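Local coordinates for maternal effect protein oskar (Drosophila melanogaster, PDB 5A4A), which binds RNA, probably through this OSK domain of SGNH-hydrolase type, and acts as the inducer of germ plasm in the fly, at residues 67-71 and 109-115. Residues are numbered along the deposited sequence; the frame is centred on the assembly and turned at random.
Sequences RNRLK and EMHNMRL. With SO4 (sulfate ion), chain G.
The carboxylate of E109 lies against R67, with OE1 3.3 Å from R67 CB and OE2 2.6 Å from R67 O. E109 reaches there because CG stands anti to its backbone N (chi1 167°) and the chain runs straight on. The R67 guanidinium is turned 66° from the carboxylate plane, and the salt bridge from NE to OE1 is long at 3.9 Å; a water 3.0 Å from R67 NH2 and 2.8 Å from E109 OE1 joins them, accepting from the first and donating to the second. At its far end R67 grips a sulfate, probably from the crystallisation liquor, through nearly straight bonds from NH1 to O3 and NH2 to O2, both 2.8 Å. With R67 cut back to an alanine, E109 OE1 would probably lose its water-mediated link and its long ion pair, and the sulfate both its donors. Beside this polar patch L70 CD1 meets M110 CG at 3.6 Å, while L70 CB packs 3.9 Å from M113 SD. M113 precedes R114, whose positive phi, with bonds from L115 N to M110 O and R114 N to H111 O, makes a Schellman motif ending helix 96-112. Thus helix 63-71 packs against the C-terminal end of helix 96-112, just before strand 116-120, with L70 also touching L56 of strand 56-58.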
loop_
_atom_site.group_PDB
_atom_site.type_symbol
_atom_site.label_atom_id
_atom_site.label_comp_id
_atom_site.label_asym_id
_atom_site.label_seq_id
_atom_site.Cartn_x
_atom_site.Cartn_y
_atom_site.Cartn_z
ATOM N N ARG A 67 9.126 -0.683 -6.368
ATOM C CA ARG A 67 10.557 -0.534 -6.625
ATOM C C ARG A 67 10.774 0.236 -7.928
ATOM O O ARG A 67 11.594 1.162 -7.984
ATOM C CB ARG A 67 11.229 -1.913 -6.692
ATOM C CG ARG A 67 11.399 -2.612 -5.337
ATOM C CD ARG A 67 11.893 -4.055 -5.489
ATOM N NE ARG A 67 13.260 -4.140 -6.007
ATOM C CZ ARG A 67 13.796 -5.241 -6.532
ATOM N NH1 ARG A 67 13.083 -6.356 -6.610
ATOM N NH2 ARG A 67 15.049 -5.230 -6.970
ATOM N N ASN A 68 10.031 -0.144 -8.966
ATOM C CA ASN A 68 10.092 0.557 -10.254
ATOM C C ASN A 68 9.528 1.968 -10.198
ATOM O O ASN A 68 10.085 2.894 -10.800
ATOM C CB ASN A 68 9.369 -0.234 -11.355
ATOM C CG ASN A 68 10.100 -1.506 -11.737
ATOM O OD1 ASN A 68 11.317 -1.607 -11.578
ATOM N ND2 ASN A 68 9.357 -2.489 -12.242
ATOM N N ARG A 69 8.425 2.132 -9.477
ATOM C CA ARG A 69 7.753 3.427 -9.394
ATOM C C ARG A 69 8.675 4.487 -8.788
ATOM O O ARG A 69 8.710 5.626 -9.256
ATOM C CB ARG A 69 6.462 3.307 -8.581
ATOM C CG ARG A 69 5.641 4.597 -8.482
ATOM C CD ARG A 69 5.035 4.983 -9.820
ATOM N NE ARG A 69 4.377 6.287 -9.770
ATOM C CZ ARG A 69 5.001 7.448 -9.939
ATOM N NH1 ARG A 69 6.315 7.482 -10.149
ATOM N NH2 ARG A 69 4.315 8.581 -9.891
ATOM N N LEU A 70 9.429 4.108 -7.755
ATOM C CA LEU A 70 10.346 5.045 -7.106
ATOM C C LEU A 70 11.497 5.495 -7.994
ATOM O O LEU A 70 12.043 6.583 -7.801
ATOM C CB LEU A 70 10.894 4.462 -5.799
ATOM C CG LEU A 70 9.846 4.306 -4.700
ATOM C CD1 LEU A 70 10.502 3.703 -3.456
ATOM C CD2 LEU A 70 9.221 5.648 -4.376
ATOM N N LYS A 71 11.867 4.660 -8.960
ATOM C CA LYS A 71 12.900 5.030 -9.923
ATOM C C LYS A 71 12.343 6.076 -10.868
ATOM O O LYS A 71 13.089 6.827 -11.493
ATOM C CB LYS A 71 13.358 3.815 -10.726
ATOM C CG LYS A 71 14.012 2.724 -9.902
ATOM C CD LYS A 71 14.401 1.524 -10.766
ATOM C CE LYS A 71 15.120 0.475 -9.926
ATOM N NZ LYS A 71 15.436 -0.770 -10.688
ATOM N N GLU A 109 16.526 -0.328 -1.518
ATOM C CA GLU A 109 16.480 0.685 -2.564
ATOM C C GLU A 109 16.074 2.058 -2.018
ATOM O O GLU A 109 16.655 3.078 -2.381
ATOM C CB GLU A 109 15.518 0.257 -3.676
ATOM C CG GLU A 109 15.181 1.361 -4.643
ATOM C CD GLU A 109 14.190 0.914 -5.701
ATOM O OE1 GLU A 109 14.033 -0.298 -5.917
ATOM O OE2 GLU A 109 13.552 1.769 -6.324
ATOM N N MET A 110 15.076 2.082 -1.145
ATOM C CA MET A 110 14.681 3.335 -0.514
ATOM C C MET A 110 15.848 3.928 0.283
ATOM O O MET A 110 16.083 5.138 0.248
ATOM C CB MET A 110 13.437 3.131 0.357
ATOM C CG MET A 110 12.201 2.787 -0.475
ATOM S SD MET A 110 10.674 2.666 0.458
ATOM C CE MET A 110 10.452 4.382 0.952
ATOM N N HIS A 111 16.595 3.072 0.970
ATOM C CA HIS A 111 17.760 3.536 1.722
ATOM C C HIS A 111 18.782 4.160 0.765
ATOM O O HIS A 111 19.315 5.247 1.010
ATOM C CB HIS A 111 18.388 2.384 2.505
ATOM C CG HIS A 111 19.422 2.821 3.497
ATOM N ND1 HIS A 111 20.421 1.995 3.948
ATOM C CD2 HIS A 111 19.606 4.015 4.119
ATOM C CE1 HIS A 111 21.182 2.652 4.812
ATOM N NE2 HIS A 111 20.703 3.878 4.930
ATOM N N ASN A 112 19.040 3.471 -0.339
ATOM C CA ASN A 112 19.947 3.999 -1.350
ATOM C C ASN A 112 19.466 5.310 -1.996
ATOM O O ASN A 112 20.282 6.134 -2.426
ATOM C CB ASN A 112 20.248 2.929 -2.405
ATOM C CG ASN A 112 21.118 1.809 -1.859
ATOM O OD1 ASN A 112 21.854 1.999 -0.888
ATOM N ND2 ASN A 112 21.043 0.637 -2.482
ATOM N N MET A 113 18.153 5.511 -2.045
ATOM C CA MET A 113 17.583 6.745 -2.579
ATOM C C MET A 113 17.435 7.829 -1.522
ATOM O O MET A 113 16.986 8.940 -1.829
ATOM C CB MET A 113 16.219 6.473 -3.211
ATOM C CG MET A 113 16.291 5.607 -4.438
ATOM S SD MET A 113 14.643 5.277 -5.066
ATOM C CE MET A 113 15.042 4.493 -6.623
ATOM N N ARG A 114 17.809 7.494 -0.285
ATOM C CA ARG A 114 17.621 8.371 0.875
ATOM C C ARG A 114 16.153 8.756 1.092
ATOM O O ARG A 114 15.841 9.878 1.493
ATOM C CB ARG A 114 18.527 9.601 0.773
ATOM C CG ARG A 114 19.991 9.232 0.605
ATOM C CD ARG A 114 20.811 10.424 0.147
ATOM N NE ARG A 114 20.310 10.959 -1.119
ATOM C CZ ARG A 114 20.714 10.554 -2.323
ATOM N NH1 ARG A 114 21.638 9.608 -2.434
ATOM N NH2 ARG A 114 20.197 11.100 -3.417
ATOM N N LEU A 115 15.258 7.805 0.827
ATOM C CA LEU A 115 13.839 7.955 1.143
ATOM C C LEU A 115 13.529 7.090 2.355
ATOM O O LEU A 115 13.897 5.913 2.395
ATOM C CB LEU A 115 12.983 7.508 -0.048
ATOM C CG LEU A 115 13.277 8.275 -1.336
ATOM C CD1 LEU A 115 12.484 7.677 -2.497
ATOM C CD2 LEU A 115 12.949 9.743 -1.154
HETATM S S SO4 G . 15.538 -8.654 -8.446
HETATM O O1 SO4 G . 15.322 -8.761 -9.889
HETATM O O2 SO4 G . 16.258 -7.410 -8.170
HETATM O O3 SO4 G . 14.241 -8.655 -7.769
HETATM O O4 SO4 G . 16.323 -9.786 -7.959
HETATM O O HOH W 1 15.765 -2.500 -6.039
#